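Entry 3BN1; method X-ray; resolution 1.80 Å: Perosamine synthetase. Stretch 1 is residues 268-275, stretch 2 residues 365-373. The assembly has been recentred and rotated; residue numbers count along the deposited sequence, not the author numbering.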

# COMPACT_ATOMS: atom_id res chain seq x y z
N ALA A 268 -4.30 -5.48 -42.04
CA ALA A 268 -4.00 -5.26 -43.45
C ALA A 268 -4.98 -4.23 -44.04
O ALA A 268 -4.64 -3.41 -44.89
CB ALA A 268 -4.17 -6.62 -44.16
N ARG A 269 -6.22 -4.28 -43.59
CA ARG A 269 -7.21 -3.35 -44.09
C ARG A 269 -6.81 -1.88 -43.93
O ARG A 269 -7.32 -1.00 -44.63
CB ARG A 269 -8.54 -3.66 -43.38
CG ARG A 269 -9.75 -3.07 -44.07
CD ARG A 269 -10.89 -2.87 -43.08
NE ARG A 269 -11.69 -1.67 -43.34
CZ ARG A 269 -12.94 -1.49 -42.91
NH1 ARG A 269 -13.56 -2.44 -42.21
NH2 ARG A 269 -13.59 -0.36 -43.19
N LEU A 270 -5.92 -1.58 -43.00
CA LEU A 270 -5.51 -0.20 -42.71
C LEU A 270 -4.24 0.22 -43.43
O LEU A 270 -3.81 1.40 -43.42
CB LEU A 270 -5.33 -0.03 -41.19
CG LEU A 270 -6.51 -0.32 -40.26
CD1 LEU A 270 -6.04 0.01 -38.89
CD2 LEU A 270 -7.82 0.45 -40.56
N GLY A 271 -3.64 -0.76 -44.10
CA GLY A 271 -2.45 -0.46 -44.89
C GLY A 271 -1.35 0.28 -44.17
O GLY A 271 -1.01 -0.06 -43.03
N ASN A 272 -0.75 1.28 -44.82
CA ASN A 272 0.35 1.96 -44.16
C ASN A 272 -0.09 2.98 -43.10
O ASN A 272 0.75 3.70 -42.53
CB ASN A 272 1.33 2.59 -45.18
CG ASN A 272 0.83 3.93 -45.73
OD1 ASN A 272 -0.34 4.30 -45.54
ND2 ASN A 272 1.70 4.66 -46.44
N ARG A 273 -1.40 3.03 -42.83
CA ARG A 273 -1.87 3.99 -41.85
C ARG A 273 -1.50 3.80 -40.38
O ARG A 273 -1.55 4.74 -39.56
CB ARG A 273 -3.30 4.30 -42.08
CG ARG A 273 -3.46 4.99 -43.44
CD ARG A 273 -4.96 5.32 -43.67
NE ARG A 273 -5.79 4.14 -43.86
CZ ARG A 273 -7.10 4.03 -43.60
NH1 ARG A 273 -7.69 2.87 -43.85
NH2 ARG A 273 -7.82 5.05 -43.10
N VAL A 274 -1.10 2.57 -40.09
CA VAL A 274 -0.52 2.21 -38.81
C VAL A 274 0.73 1.39 -39.02
O VAL A 274 0.88 0.75 -40.06
CB VAL A 274 -1.43 1.31 -38.01
CG1 VAL A 274 -2.63 2.09 -37.60
CG2 VAL A 274 -1.78 0.06 -38.85
N THR A 275 1.55 1.30 -37.99
CA THR A 275 2.72 0.45 -38.02
C THR A 275 2.49 -0.55 -36.92
O THR A 275 2.38 -0.19 -35.73
CB THR A 275 3.97 1.19 -37.66
OG1 THR A 275 4.32 2.03 -38.76
CG2 THR A 275 5.05 0.18 -37.45
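Stretch 2, residues 365-373: IAALDQVLV

Stretch 2 is the last part of a helix, residues 365-371, followed by the C-terminal residues Leu372 and Val373. It packs on a 3-10 segment, a turn and two strand residues, Val274 and Thr275, in stretch 1. The two run in the same general sense: Leu270 lies nearest Asp369 (CA to CA 5.9 Å), and Arg273 lies nearest Leu372 (CA to CA 6.7 Å). Together they bury 493 Å².

Ala268 points away and makes no contact. Arg269 points toward the helix in an extended form, with chi1 and chi2 both t. Its NH2 donates to Asp369 OD2 at 2.6 Å, a salt bridge made at the guanidinium edge. One face of the same group lies over Ala366, with Arg269 NH1 3.7 Å from Ala366 CA. Arg269 CD also rests 3.9 Å from Ile365 CG2.

Leu270 is buried. Its CA-to-CB bond points sideways, but the end of the side chain comes nearer the helix. Leu270 CD1 packs against Leu368 CB at 3.7 Å and Leu372 CD1 at 4.0 Å. Leu270 CD2 lies 4.1 Å from Ile365 CG2.

Gly271 and Asn272 do not reach stretch 2. Gly271 has a positive phi of 52°, which favours glycine. The turn brings Arg273 N to Leu270 O, a backbone hydrogen bond of 3.0 Å.

Arg273 points toward the end of the helix. Its NH1 forms a salt bridge with Asp369 OD1 at 2.8 Å, so the two oxygens of this carboxylate are bound by two different arginines. Arg273 NH2 donates to Asp369 O at 3.0 Å and to Leu372 O at 2.9 Å. These bonds tie the arginine to the backbone where the chain leaves the helix.

Val274 lies in the strand. Its CG1 meets Leu372 CD1 at 3.5 Å, extending the apolar contact begun by Leu270. Thr275 is out of reach.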

# COMPACT_ATOMS: atom_id res chain seq x y z
N ILE A 365 -11.12 -2.30 -35.89
CA ILE A 365 -10.45 -2.01 -37.13
C ILE A 365 -11.26 -1.12 -38.09
O ILE A 365 -10.70 -0.31 -38.81
CB ILE A 365 -10.03 -3.28 -37.84
CG1 ILE A 365 -8.76 -3.78 -37.13
CG2 ILE A 365 -9.81 -2.97 -39.37
CD1 ILE A 365 -8.64 -5.26 -37.10
N ALA A 366 -12.58 -1.32 -38.11
CA ALA A 366 -13.41 -0.55 -38.99
C ALA A 366 -13.38 0.90 -38.54
O ALA A 366 -13.33 1.81 -39.38
CB ALA A 366 -14.82 -1.09 -38.96
N ALA A 367 -13.44 1.09 -37.22
CA ALA A 367 -13.38 2.42 -36.62
C ALA A 367 -12.05 3.09 -36.99
O ALA A 367 -12.06 4.25 -37.39
CB ALA A 367 -13.52 2.38 -35.09
N LEU A 368 -10.95 2.34 -36.92
CA LEU A 368 -9.64 2.87 -37.28
C LEU A 368 -9.61 3.22 -38.75
O LEU A 368 -8.98 4.20 -39.15
CB LEU A 368 -8.56 1.85 -36.96
CG LEU A 368 -8.18 1.65 -35.46
CD1 LEU A 368 -7.15 0.52 -35.37
CD2 LEU A 368 -7.46 2.98 -34.96
N ASP A 369 -10.24 2.38 -39.59
CA ASP A 369 -10.34 2.69 -41.00
C ASP A 369 -11.05 4.08 -41.18
O ASP A 369 -10.63 4.97 -41.98
CB ASP A 369 -11.09 1.59 -41.75
CG ASP A 369 -11.37 1.96 -43.20
OD1 ASP A 369 -10.41 2.37 -43.90
OD2 ASP A 369 -12.55 1.95 -43.62
N GLN A 370 -12.10 4.28 -40.40
CA GLN A 370 -12.84 5.54 -40.39
C GLN A 370 -12.08 6.77 -39.87
O GLN A 370 -12.14 7.82 -40.46
CB GLN A 370 -14.14 5.38 -39.61
CG GLN A 370 -14.85 6.68 -39.30
CD GLN A 370 -16.33 6.44 -39.06
OE1 GLN A 370 -16.76 5.28 -39.01
NE2 GLN A 370 -17.10 7.52 -38.94
N VAL A 371 -11.38 6.64 -38.75
CA VAL A 371 -10.66 7.75 -38.11
C VAL A 371 -9.21 8.06 -38.49
O VAL A 371 -8.68 9.08 -38.10
CB VAL A 371 -10.85 7.75 -36.56
CG1 VAL A 371 -12.34 7.51 -36.26
CG2 VAL A 371 -9.95 6.65 -35.86
N LEU A 372 -8.54 7.15 -39.19
CA LEU A 372 -7.14 7.40 -39.53
C LEU A 372 -7.14 8.19 -40.82
O LEU A 372 -7.05 7.61 -41.92
CB LEU A 372 -6.36 6.08 -39.73
CG LEU A 372 -6.23 5.26 -38.43
CD1 LEU A 372 -5.38 3.96 -38.53
CD2 LEU A 372 -5.69 6.23 -37.37
N VAL A 373 -7.27 9.50 -40.71
CA VAL A 373 -7.32 10.35 -41.89
C VAL A 373 -6.16 11.36 -41.90
O VAL A 373 -6.07 12.19 -42.84
CB VAL A 373 -8.68 11.04 -42.02
CG1 VAL A 373 -9.77 10.01 -42.11
CG2 VAL A 373 -8.91 11.90 -40.76
OXT VAL A 373 -5.31 11.35 -40.98